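Local atomic coordinates of putative N-acetylmuramoyl-L-alanine amidase (Enterococcus phage phiM1EF22, PDB entry 7D55), a protein that probably helps a phage endolysin attach to the enterococcal cell wall, forming the tetrameric cell-binding domain of a putative N-acetylmuramoyl-L-alanine amidase. Residues Y2-R7 against W23-C28. Sequence-based numbering, arbitrary orientation.
Sequences YCLYER and WTVMFC
M26 CB lies over one face of the Y5 ring, 3.3 Å from CZ and displaced toward the rim, in a CH-pi contact; C28 CB stands at the ring's edge. Y5 CG sits between its backbone N and carbonyl carbon (chi1 64°); the ring lies across M26. M26 CG, itself close to Y5 CZ and CE2, also meets R7 CG at 3.5 Å. At one end of the pair, the W23 indole turns its edge to E6 C and brings CE3 within 3.4 Å of R7 C; at the other, Y2 and F27 run side by side, with F27 CZ near the edge of the Y2 ring. L4 CD2 bridges F27 CB and V25 CG1, both at 4.0 Å, on the face that also carries E6. Six backbone hydrogen bonds join C3, Y5 and R7 to C28, M26 and T24 as antiparallel hydrogen-bonded pairs, M26 N to Y5 O being the shortest at 2.7 Å. CA-H...O contacts such as L4 CA to M26 O (3.3 Å) lie between them. E76 of helix 71-78 hydrogen-bonds the Y5 hydroxyl and forms a salt bridge with R7 NH2, while L75 and Y72 pack on the same face. Strands 59-60 and 33-36 flank this central pair of the mixed sheet; the backbone O of Y2 is hydrogen-bonded to N52 ND2 of a third subunit, and its side chain packs on N29 of a second.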
loop_
_atom_site.group_PDB
_atom_site.type_symbol
_atom_site.label_atom_id
_atom_site.label_comp_id
_atom_site.label_asym_id
_atom_site.label_seq_id
_atom_site.Cartn_x
_atom_site.Cartn_y
_atom_site.Cartn_z
ATOM N N TYR A 2 -6.858 5.824 4.386
ATOM C CA TYR A 2 -6.007 6.248 5.483
ATOM C C TYR A 2 -6.890 6.795 6.588
ATOM O O TYR A 2 -7.963 7.344 6.329
ATOM C CB TYR A 2 -5.074 7.362 5.028
ATOM C CG TYR A 2 -4.140 6.939 3.927
ATOM C CD1 TYR A 2 -2.893 6.402 4.218
ATOM C CD2 TYR A 2 -4.514 7.065 2.589
ATOM C CE1 TYR A 2 -2.042 6.000 3.213
ATOM C CE2 TYR A 2 -3.665 6.665 1.575
ATOM C CZ TYR A 2 -2.430 6.133 1.894
ATOM O OH TYR A 2 -1.574 5.737 0.894
ATOM N N CYS A 3 -6.426 6.659 7.826
ATOM C CA CYS A 3 -7.078 7.372 8.912
ATOM C C CYS A 3 -6.144 7.408 10.106
ATOM O O CYS A 3 -5.178 6.643 10.186
ATOM C CB CYS A 3 -8.428 6.750 9.289
ATOM S SG CYS A 3 -8.368 5.083 9.965
ATOM N N LEU A 4 -6.423 8.342 11.010
ATOM C CA LEU A 4 -5.880 8.341 12.359
ATOM C C LEU A 4 -7.018 8.038 13.319
ATOM O O LEU A 4 -8.172 8.397 13.067
ATOM C CB LEU A 4 -5.295 9.708 12.716
ATOM C CG LEU A 4 -4.045 10.106 11.921
ATOM C CD1 LEU A 4 -3.802 11.617 11.985
ATOM C CD2 LEU A 4 -2.845 9.331 12.448
ATOM N N TYR A 5 -6.693 7.374 14.423
ATOM C CA TYR A 5 -7.698 7.067 15.434
ATOM C C TYR A 5 -6.986 6.878 16.761
ATOM O O TYR A 5 -5.758 6.814 16.826
ATOM C CB TYR A 5 -8.531 5.825 15.065
ATOM C CG TYR A 5 -7.743 4.534 15.005
ATOM C CD1 TYR A 5 -7.041 4.178 13.860
ATOM C CD2 TYR A 5 -7.715 3.660 16.093
ATOM C CE1 TYR A 5 -6.325 2.987 13.799
ATOM C CE2 TYR A 5 -7.006 2.458 16.038
ATOM C CZ TYR A 5 -6.312 2.135 14.892
ATOM O OH TYR A 5 -5.595 0.957 14.835
ATOM N N GLU A 6 -7.772 6.785 17.827
ATOM C CA GLU A 6 -7.225 6.516 19.147
ATOM C C GLU A 6 -7.758 5.186 19.655
ATOM O O GLU A 6 -8.894 4.813 19.359
ATOM C CB GLU A 6 -7.617 7.629 20.117
ATOM C CG GLU A 6 -6.909 8.941 19.818
ATOM C CD GLU A 6 -7.431 10.092 20.653
ATOM O OE1 GLU A 6 -7.916 11.082 20.078
ATOM O OE2 GLU A 6 -7.361 10.014 21.884
ATOM N N ARG A 7 -6.943 4.476 20.437
ATOM C CA ARG A 7 -7.343 3.187 20.982
ATOM C C ARG A 7 -6.582 2.936 22.279
ATOM O O ARG A 7 -5.537 3.563 22.527
ATOM C CB ARG A 7 -7.120 2.052 19.966
ATOM C CG ARG A 7 -5.677 1.876 19.534
ATOM C CD ARG A 7 -5.060 0.646 20.182
ATOM N NE ARG A 7 -5.712 -0.570 19.703
ATOM C CZ ARG A 7 -6.307 -1.481 20.471
ATOM N NH1 ARG A 7 -6.331 -1.345 21.797
ATOM N NH2 ARG A 7 -6.873 -2.544 19.902
ATOM N N TRP A 23 -4.486 5.913 26.348
ATOM C CA TRP A 23 -4.873 5.924 24.944
ATOM C C TRP A 23 -3.674 6.302 24.097
ATOM O O TRP A 23 -2.812 7.068 24.536
ATOM C CB TRP A 23 -6.032 6.922 24.691
ATOM C CG TRP A 23 -7.268 6.483 25.398
ATOM C CD1 TRP A 23 -7.555 6.638 26.720
ATOM C CD2 TRP A 23 -8.361 5.758 24.831
ATOM N NE1 TRP A 23 -8.776 6.068 27.012
ATOM C CE2 TRP A 23 -9.288 5.519 25.864
ATOM C CE3 TRP A 23 -8.656 5.295 23.545
ATOM C CZ2 TRP A 23 -10.482 4.836 25.651
ATOM C CZ3 TRP A 23 -9.861 4.625 23.332
ATOM C CH2 TRP A 23 -10.748 4.394 24.382
ATOM N N THR A 24 -3.622 5.745 22.886
ATOM C CA THR A 24 -2.625 6.126 21.902
ATOM C C THR A 24 -3.283 6.381 20.554
ATOM O O THR A 24 -4.292 5.764 20.197
ATOM C CB THR A 24 -1.536 5.066 21.719
ATOM O OG1 THR A 24 -0.535 5.564 20.813
ATOM C CG2 THR A 24 -2.128 3.759 21.170
ATOM N N VAL A 25 -2.704 7.326 19.818
ATOM C CA VAL A 25 -3.061 7.518 18.423
ATOM C C VAL A 25 -2.453 6.389 17.609
ATOM O O VAL A 25 -1.371 5.880 17.936
ATOM C CB VAL A 25 -2.588 8.904 17.947
ATOM C CG1 VAL A 25 -2.922 9.122 16.484
ATOM C CG2 VAL A 25 -3.249 9.972 18.777
ATOM N N MET A 26 -3.167 5.973 16.568
ATOM C CA MET A 26 -2.712 4.987 15.604
ATOM C C MET A 26 -2.962 5.533 14.207
ATOM O O MET A 26 -3.858 6.358 13.990
ATOM C CB MET A 26 -3.500 3.672 15.725
ATOM C CG MET A 26 -3.454 3.001 17.100
ATOM S SD MET A 26 -1.930 2.111 17.486
ATOM C CE MET A 26 -1.996 0.776 16.288
ATOM N N PHE A 27 -2.183 5.019 13.260
ATOM C CA PHE A 27 -2.239 5.405 11.857
ATOM C C PHE A 27 -2.519 4.155 11.038
ATOM O O PHE A 27 -1.796 3.160 11.145
ATOM C CB PHE A 27 -0.900 6.013 11.429
ATOM C CG PHE A 27 -0.764 6.212 9.950
ATOM C CD1 PHE A 27 -1.691 6.978 9.256
ATOM C CD2 PHE A 27 0.322 5.682 9.262
ATOM C CE1 PHE A 27 -1.559 7.178 7.892
ATOM C CE2 PHE A 27 0.466 5.877 7.901
ATOM C CZ PHE A 27 -0.476 6.638 7.213
ATOM N N CYS A 28 -3.566 4.200 10.226
ATOM C CA CYS A 28 -3.901 3.111 9.320
ATOM C C CYS A 28 -3.662 3.582 7.896
ATOM O O CYS A 28 -4.081 4.684 7.531
ATOM C CB CYS A 28 -5.366 2.718 9.485
ATOM S SG CYS A 28 -5.843 1.432 8.334
#